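Local coordinates for protein antitoxin (Nitrosomonas europaea, PDB 2ODK) that probably serves as the antitoxin of a type II toxin-antitoxin system, as a dimeric member of the Phd/YefM family, at residues A[6-11]-A[30-35]; A[17-22]-A[38-43]. All blocks are in the same frame, centred on the assembly; numbering follows the deposited sequence. Where two conformers were deposited one is given.

Contact 1. Residues A[6-11]-A[30-35]; sequences WPVQDA and VSRRGA
Trp6 opens the contact with its backbone: its O receives the N-H of Ser31 at 2.9 Å, a fairly straight bond (162° at the hydrogen) whose donor stands above the carbonyl plane. The same Trp6 O lies 3.2 Å from Val30 CA in a CA-H...O contact, so two neighbouring residues of strand 28-32 grip it. The indole swings away from strand 28-32 into an edge-to-face contact with Phe18, and its NE1 bonds to Gln28. Pro7 costs the pairing nothing, since the bonds to strand 28-32 come from Trp6 O and Val8 N on either side of it; it is the N-cap of helix 8-13, and its O takes the N-H groups of Asp10 and Ala11. Ser31 OG, 3.4 Å from Pro7 CA, is small enough to sit close. Val8 N then makes a weak bond, 2.8 Å long but bent, to Ser31 O as the chain turns into the helix. Val8 CG1 crosses obliquely over Arg32, 4.1 Å from Arg32 CG, while the guanidinium NH1 forms a salt bridge with Asp20 of the second subunit. Parallel pairing of strands 5-7 and 28-32, linked through the intervening helices, is a beta-alpha-beta crossover, part of the Phd/YefM N-terminal fold.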
ATOM      1  N   TRP A   6       9.721   3.892  -2.708  1.00 13.20           N
ATOM      2  CA  TRP A   6      10.050   2.861  -3.684  1.00 13.06           C
ATOM      3  C   TRP A   6       9.454   3.203  -5.062  1.00 12.41           C
ATOM      4  O   TRP A   6       8.228   3.280  -5.187  1.00 12.43           O
ATOM      5  CB  TRP A   6       9.353   1.565  -3.238  1.00 13.77           C
ATOM      6  CG  TRP A   6       9.769   1.048  -1.897  1.00 13.45           C
ATOM      7  CD1 TRP A   6       9.454   1.567  -0.659  1.00 15.08           C
ATOM      8  CD2 TRP A   6      10.510  -0.153  -1.659  1.00 13.75           C
ATOM      9  NE1 TRP A   6       9.969   0.758   0.337  1.00 14.79           N
ATOM     10  CE2 TRP A   6      10.625  -0.300  -0.250  1.00 14.03           C
ATOM     11  CE3 TRP A   6      11.087  -1.120  -2.498  1.00 15.60           C
ATOM     12  CZ2 TRP A   6      11.305  -1.384   0.339  1.00 16.49           C
ATOM     13  CZ3 TRP A   6      11.749  -2.216  -1.903  1.00 16.50           C
ATOM     14  CH2 TRP A   6      11.861  -2.322  -0.506  1.00 16.31           C
ATOM     15  N   PRO A   7      10.322   3.379  -6.097  1.00 11.85           N
ATOM     16  CA  PRO A   7       9.782   3.464  -7.453  1.00 12.44           C
ATOM     17  C   PRO A   7       8.950   2.235  -7.766  1.00 12.09           C
ATOM     18  O   PRO A   7       9.276   1.121  -7.314  1.00 13.08           O
ATOM     19  CB  PRO A   7      11.045   3.494  -8.337  1.00 12.42           C
ATOM     20  CG  PRO A   7      12.080   4.150  -7.400  1.00 12.13           C
ATOM     21  CD  PRO A   7      11.790   3.479  -6.075  1.00 13.09           C
ATOM     22  N   VAL A   8       7.929   2.421  -8.597  1.00 12.30           N
ATOM     23  CA  VAL A   8       7.007   1.323  -8.932  1.00 12.37           C
ATOM     24  C   VAL A   8       7.721   0.024  -9.331  1.00 12.93           C
ATOM     25  O   VAL A   8       7.360  -1.073  -8.864  1.00 13.17           O
ATOM     26  CB  VAL A   8       5.924   1.793  -9.952  1.00 12.39           C
ATOM     27  CG1 VAL A   8       6.566   2.219 -11.277  1.00 13.92           C
ATOM     28  CG2 VAL A   8       4.875   0.688 -10.138  1.00 14.98           C
ATOM     29  N   GLN A   9       8.724   0.137 -10.198  1.00 12.92           N
ATOM     30  CA  GLN A   9       9.380  -1.069 -10.669  1.00 13.13           C
ATOM     31  C   GLN A   9      10.182  -1.800  -9.578  1.00 13.81           C
ATOM     32  O   GLN A   9      10.359  -3.034  -9.636  1.00 14.75           O
ATOM     33  CB  GLN A   9      10.231  -0.730 -11.918  1.00 14.49           C
ATOM     34  CG  GLN A   9      11.481   0.075 -11.617  1.00 15.05           C
ATOM     35  CD  GLN A   9      11.276   1.610 -11.489  1.00 14.89           C
ATOM     36  OE1 GLN A   9      10.172   2.159 -11.409  1.00 13.47           O
ATOM     37  NE2 GLN A   9      12.408   2.310 -11.491  1.00 19.21           N
ATOM     38  N   ASP A  10      10.639  -1.042  -8.574  1.00 14.61           N
ATOM     39  CA  ASP A  10      11.402  -1.614  -7.483  0.70 14.64           C
ATOM     40  C   ASP A  10      10.473  -2.254  -6.442  1.00 14.73           C
ATOM     41  O   ASP A  10      10.778  -3.322  -5.889  1.00 15.90           O
ATOM     42  CB  ASP A  10      12.257  -0.551  -6.796  0.70 16.09           C
ATOM     43  CG  ASP A  10      13.324   0.043  -7.715  0.70 17.63           C
ATOM     44  OD1 ASP A  10      13.618  -0.550  -8.762  0.70 21.46           O
ATOM     45  OD2 ASP A  10      13.870   1.093  -7.361  0.70 22.01           O
ATOM     46  N   ALA A  11       9.351  -1.585  -6.150  1.00 13.76           N
ATOM     47  CA  ALA A  11       8.373  -2.212  -5.262  1.00 13.32           C
ATOM     48  C   ALA A  11       7.894  -3.530  -5.885  1.00 14.27           C
ATOM     49  O   ALA A  11       7.593  -4.494  -5.148  1.00 15.51           O
ATOM     50  CB  ALA A  11       7.188  -1.251  -5.029  1.00 13.56           C
ATOM     51  N   VAL A  30       5.158   4.504  -2.417  1.00 11.26           N
ATOM     52  CA  VAL A  30       5.460   4.082  -3.777  0.50 10.94           C
ATOM     53  C   VAL A  30       5.410   5.312  -4.682  1.00 10.90           C
ATOM     54  O   VAL A  30       4.456   6.091  -4.592  1.00 11.66           O
ATOM     55  CB  VAL A  30       4.379   3.112  -4.258  0.50 10.62           C
ATOM     56  CG1 VAL A  30       4.643   2.660  -5.708  0.50 10.80           C
ATOM     57  CG2 VAL A  30       4.306   1.918  -3.307  0.50  9.50           C
ATOM     58  N   SER A  31       6.408   5.467  -5.562  1.00 11.27           N
ATOM     59  CA  SER A  31       6.422   6.579  -6.505  1.00 11.14           C
ATOM     60  C   SER A  31       6.319   6.100  -7.960  1.00 10.96           C
ATOM     61  O   SER A  31       6.633   4.923  -8.272  1.00 11.55           O
ATOM     62  CB  SER A  31       7.716   7.374  -6.326  1.00 11.91           C
ATOM     63  OG  SER A  31       8.856   6.585  -6.610  1.00 11.87           O
ATOM     64  N   ARG A  32       5.868   7.013  -8.848  1.00 11.00           N
ATOM     65  CA  ARG A  32       5.995   6.818 -10.296  1.00 10.66           C
ATOM     66  C   ARG A  32       6.562   8.124 -10.769  1.00 10.28           C
ATOM     67  O   ARG A  32       6.138   9.178 -10.303  1.00 10.66           O
ATOM     68  CB  ARG A  32       4.614   6.616 -10.969  1.00 12.21           C
ATOM     69  CG  ARG A  32       3.959   5.264 -10.697  1.00 13.48           C
ATOM     70  CD  ARG A  32       2.733   5.030 -11.536  1.00 11.31           C
ATOM     71  NE  ARG A  32       1.684   6.023 -11.412  1.00 14.53           N
ATOM     72  CZ  ARG A  32       0.394   5.706 -11.411  1.00 13.47           C
ATOM     73  NH1 ARG A  32       0.037   4.397 -11.429  1.00 12.11           N
ATOM     74  NH2 ARG A  32      -0.514   6.701 -11.359  1.00 13.86           N
ATOM     75  N   ARG A  33       7.461   8.057 -11.741  1.00 10.43           N
ATOM     76  CA  ARG A  33       8.040   9.285 -12.320  1.00 11.14           C
ATOM     77  C   ARG A  33       8.683  10.147 -11.230  1.00 11.68           C
ATOM     78  O   ARG A  33       8.738  11.391 -11.350  1.00 12.60           O
ATOM     79  CB  ARG A  33       6.997  10.086 -13.126  1.00 11.02           C
ATOM     80  CG  ARG A  33       6.540   9.409 -14.425  1.00 13.58           C
ATOM     81  CD  ARG A  33       5.725  10.417 -15.208  1.00 14.45           C
ATOM     82  NE  ARG A  33       5.372  10.055 -16.578  1.00 15.65           N
ATOM     83  CZ  ARG A  33       6.180  10.253 -17.619  1.00 14.36           C
ATOM     84  NH1 ARG A  33       7.403  10.741 -17.371  1.00 16.57           N
ATOM     85  NH2 ARG A  33       5.775  10.014 -18.885  1.00 11.44           N
ATOM     86  N   GLY A  34       9.142   9.502 -10.157  1.00 10.27           N
ATOM     87  CA  GLY A  34       9.796  10.307  -9.118  1.00 10.73           C
ATOM     88  C   GLY A  34       8.849  11.168  -8.332  1.00 10.82           C
ATOM     89  O   GLY A  34       9.295  12.130  -7.671  1.00 11.54           O
ATOM     90  N   ALA A  35       7.554  10.807  -8.336  1.00 10.86           N
ATOM     91  CA  ALA A  35       6.539  11.547  -7.567  1.00 10.48           C
ATOM     92  C   ALA A  35       5.826  10.538  -6.644  1.00 10.92           C
ATOM     93  O   ALA A  35       5.460   9.452  -7.083  1.00 10.97           O
ATOM     94  CB  ALA A  35       5.486  12.158  -8.469  1.00 12.35           C
TER

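Contact 2. Residues A[17-22]-A[38-43]; sequences EFLDAC and AVLVPI
Leu40 rises from strand 35-42 toward helix 15-24, with CG anti to its backbone N (chi1 -169°), and its CD2 methyl is the meeting point of three helix side chains. The Phe18 ring, also carried anti to its backbone N, offers a face to this methyl: Leu40 CD2 sits 4.0 Å from the centroid of the Phe18 ring and 28° off the normal, a CH-pi contact. Leu40 CB approaches the far end of the same ring, 3.7 Å from Phe18 CZ. One residue along the helix, Leu19 crosses Leu40 obliquely, and Leu19 CD1 comes to 4.0 Å from Leu40 CD2. Cys22, one turn beyond Phe18, points at the strand; Cys22 CB lies 3.8 Å from Leu40 CD2, while SG, anti to the backbone N, reaches on to Pro42. There Cys22 SG stands 3.4 Å from Pro42 N and 3.6 Å from Pro42 CD, a compact thiol suited to the place where the two backbones come nearest, at Cys22 and Pro42. The axes of the two short segments approach to 8.4 Å and cross at -56°. Branched, aromatic and sulfur-bearing groups thus interlock, so this part of the helix-sheet interface probably owes its stability mainly to shape fit and the exclusion of water.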
ATOM      1  N   GLU A  17      10.166  -7.762   0.037  1.00 18.46           N
ATOM      2  CA  GLU A  17      10.929  -6.857   0.887  0.50 18.51           C
ATOM      3  C   GLU A  17      10.126  -5.588   1.207  1.00 17.23           C
ATOM      4  O   GLU A  17      10.166  -5.057   2.327  1.00 18.50           O
ATOM      5  CB  GLU A  17      12.231  -6.483   0.170  0.50 19.63           C
ATOM      6  CG  GLU A  17      13.254  -5.821   1.036  0.50 22.71           C
ATOM      7  CD  GLU A  17      14.435  -5.281   0.239  0.50 26.73           C
ATOM      8  OE1 GLU A  17      14.684  -5.770  -0.890  0.50 28.71           O
ATOM      9  OE2 GLU A  17      15.107  -4.359   0.746  0.50 29.74           O
ATOM     10  N   PHE A  18       9.409  -5.097   0.200  1.00 15.89           N
ATOM     11  CA  PHE A  18       8.543  -3.922   0.334  1.00 14.10           C
ATOM     12  C   PHE A  18       7.443  -4.204   1.378  1.00 14.27           C
ATOM     13  O   PHE A  18       7.207  -3.384   2.281  1.00 14.00           O
ATOM     14  CB  PHE A  18       7.971  -3.666  -1.075  1.00 13.94           C
ATOM     15  CG  PHE A  18       6.897  -2.611  -1.182  1.00 12.47           C
ATOM     16  CD1 PHE A  18       7.144  -1.274  -0.890  1.00 12.64           C
ATOM     17  CD2 PHE A  18       5.631  -2.947  -1.689  1.00 13.94           C
ATOM     18  CE1 PHE A  18       6.159  -0.291  -1.079  1.00 14.69           C
ATOM     19  CE2 PHE A  18       4.665  -1.988  -1.871  1.00 15.34           C
ATOM     20  CZ  PHE A  18       4.897  -0.673  -1.581  1.00 15.25           C
ATOM     21  N   LEU A  19       6.777  -5.347   1.232  1.00 13.47           N
ATOM     22  CA  LEU A  19       5.748  -5.748   2.199  1.00 13.80           C
ATOM     23  C   LEU A  19       6.343  -5.965   3.592  1.00 15.36           C
ATOM     24  O   LEU A  19       5.760  -5.541   4.618  1.00 14.89           O
ATOM     25  CB  LEU A  19       5.016  -6.989   1.666  1.00 14.71           C
ATOM     26  CG  LEU A  19       3.913  -7.543   2.577  1.00 15.36           C
ATOM     27  CD1 LEU A  19       2.884  -6.478   2.958  1.00 17.31           C
ATOM     28  CD2 LEU A  19       3.252  -8.716   1.856  1.00 18.42           C
ATOM     29  N   ASP A  20       7.505  -6.612   3.642  1.00 15.64           N
ATOM     30  CA  ASP A  20       8.168  -6.845   4.930  0.50 16.06           C
ATOM     31  C   ASP A  20       8.514  -5.541   5.615  1.00 15.60           C
ATOM     32  O   ASP A  20       8.344  -5.398   6.845  1.00 16.86           O
ATOM     33  CB  ASP A  20       9.442  -7.681   4.768  0.50 17.44           C
ATOM     34  CG  ASP A  20      10.083  -8.004   6.090  0.50 20.20           C
ATOM     35  OD1 ASP A  20       9.497  -8.809   6.834  0.50 23.56           O
ATOM     36  OD2 ASP A  20      11.154  -7.441   6.379  0.50 25.98           O
ATOM     37  N   ALA A  21       9.001  -4.563   4.839  1.00 15.09           N
ATOM     38  CA  ALA A  21       9.349  -3.274   5.437  1.00 14.19           C
ATOM     39  C   ALA A  21       8.079  -2.580   5.981  1.00 13.35           C
ATOM     40  O   ALA A  21       8.098  -1.909   7.016  1.00 14.12           O
ATOM     41  CB  ALA A  21      10.040  -2.374   4.426  1.00 15.80           C
ATOM     42  N   CYS A  22       6.968  -2.704   5.241  1.00 13.19           N
ATOM     43  CA  CYS A  22       5.688  -2.129   5.732  1.00 13.16           C
ATOM     44  C   CYS A  22       5.390  -2.661   7.148  1.00 13.11           C
ATOM     45  O   CYS A  22       5.049  -1.906   8.073  1.00 14.30           O
ATOM     46  CB  CYS A  22       4.602  -2.509   4.744  1.00 13.29           C
ATOM     47  SG  CYS A  22       2.942  -2.138   5.290  1.00 13.89           S
ATOM     48  N   ALA A  38       1.406   6.644  -3.666  1.00 11.70           N
ATOM     49  CA  ALA A  38       0.595   5.817  -2.769  1.00 11.08           C
ATOM     50  C   ALA A  38       1.423   5.329  -1.620  1.00 11.39           C
ATOM     51  O   ALA A  38       2.634   5.508  -1.616  1.00 11.06           O
ATOM     52  CB  ALA A  38      -0.026   4.639  -3.545  1.00 12.07           C
ATOM     53  N   VAL A  39       0.782   4.722  -0.616  1.00 11.50           N
ATOM     54  CA  VAL A  39       1.545   4.283   0.553  0.60 12.13           C
ATOM     55  C   VAL A  39       0.990   2.928   0.999  1.00 10.82           C
ATOM     56  O   VAL A  39      -0.226   2.713   1.011  1.00 11.48           O
ATOM     57  CB  VAL A  39       1.526   5.367   1.660  0.60 12.91           C
ATOM     58  CG1 VAL A  39       0.132   5.774   1.997  0.60 13.60           C
ATOM     59  CG2 VAL A  39       2.262   4.925   2.900  0.60 11.72           C
ATOM     60  N   LEU A  40       1.910   1.997   1.254  1.00 10.67           N
ATOM     61  CA  LEU A  40       1.489   0.660   1.722  1.00 10.38           C
ATOM     62  C   LEU A  40       1.512   0.713   3.240  1.00 11.31           C
ATOM     63  O   LEU A  40       2.578   0.977   3.827  1.00 11.32           O
ATOM     64  CB  LEU A  40       2.472  -0.414   1.219  1.00 10.62           C
ATOM     65  CG  LEU A  40       1.988  -1.853   1.433  1.00 10.90           C
ATOM     66  CD1 LEU A  40       0.800  -2.213   0.551  1.00 11.27           C
ATOM     67  CD2 LEU A  40       3.105  -2.872   1.278  1.00 12.03           C
ATOM     68  N   VAL A  41       0.344   0.470   3.854  1.00 10.53           N
ATOM     69  CA  VAL A  41       0.148   0.678   5.289  1.00 11.21           C
ATOM     70  C   VAL A  41      -0.203  -0.676   5.923  1.00 10.57           C
ATOM     71  O   VAL A  41      -0.969  -1.425   5.359  1.00 10.72           O
ATOM     72  CB  VAL A  41      -1.058   1.637   5.512  1.00 11.46           C
ATOM     73  CG1 VAL A  41      -1.357   1.852   6.998  1.00 13.01           C
ATOM     74  CG2 VAL A  41      -0.818   2.980   4.776  1.00 14.23           C
ATOM     75  N   PRO A  42       0.347  -0.982   7.114  1.00 10.73           N
ATOM     76  CA  PRO A  42      -0.080  -2.225   7.775  1.00 11.03           C
ATOM     77  C   PRO A  42      -1.593  -2.196   7.960  1.00  9.66           C
ATOM     78  O   PRO A  42      -2.149  -1.177   8.351  1.00 10.51           O
ATOM     79  CB  PRO A  42       0.597  -2.155   9.153  1.00 11.36           C
ATOM     80  CG  PRO A  42       1.795  -1.216   8.962  1.00 12.36           C
ATOM     81  CD  PRO A  42       1.327  -0.211   7.906  1.00 12.34           C
ATOM     82  N   ILE A  43      -2.262  -3.315   7.709  1.00  9.89           N
ATOM     83  CA  ILE A  43      -3.719  -3.252   7.626  1.00  9.69           C
ATOM     84  C   ILE A  43      -4.347  -2.810   8.967  1.00  9.16           C
ATOM     85  O   ILE A  43      -5.306  -2.018   8.988  1.00 10.64           O
ATOM     86  CB  ILE A  43      -4.328  -4.575   7.124  1.00 10.54           C
ATOM     87  CG1 ILE A  43      -5.840  -4.470   6.844  1.00 10.96           C
ATOM     88  CG2 ILE A  43      -4.070  -5.740   8.065  1.00 10.93           C
ATOM     89  CD1 ILE A  43      -6.118  -3.593   5.601  1.00 12.04           C
TER

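Contact 2 belongs to the buried core, close to the centre of the chain, whereas contact 1 is partly buried and its centre lies about 11 Å from the centre of the chain. Contact 1 joins strand 5-7 and the start of helix 8-13 to strand 28-32 mainly through the backbone, one bond clear and one weak; contact 2 lays a helix on a strand through apolar side chains. They meet at Val30, whose N probably bonds to Ala38 O and whose CG2 packs on Phe18 CZ. The segments alternate along the chain, so the helix of contact 2 belongs to the connection spanned by contact 1. Both reach the second subunit: contact 1 at its charged outer end, contact 2 by antiparallel strand pairing that continues the sheet.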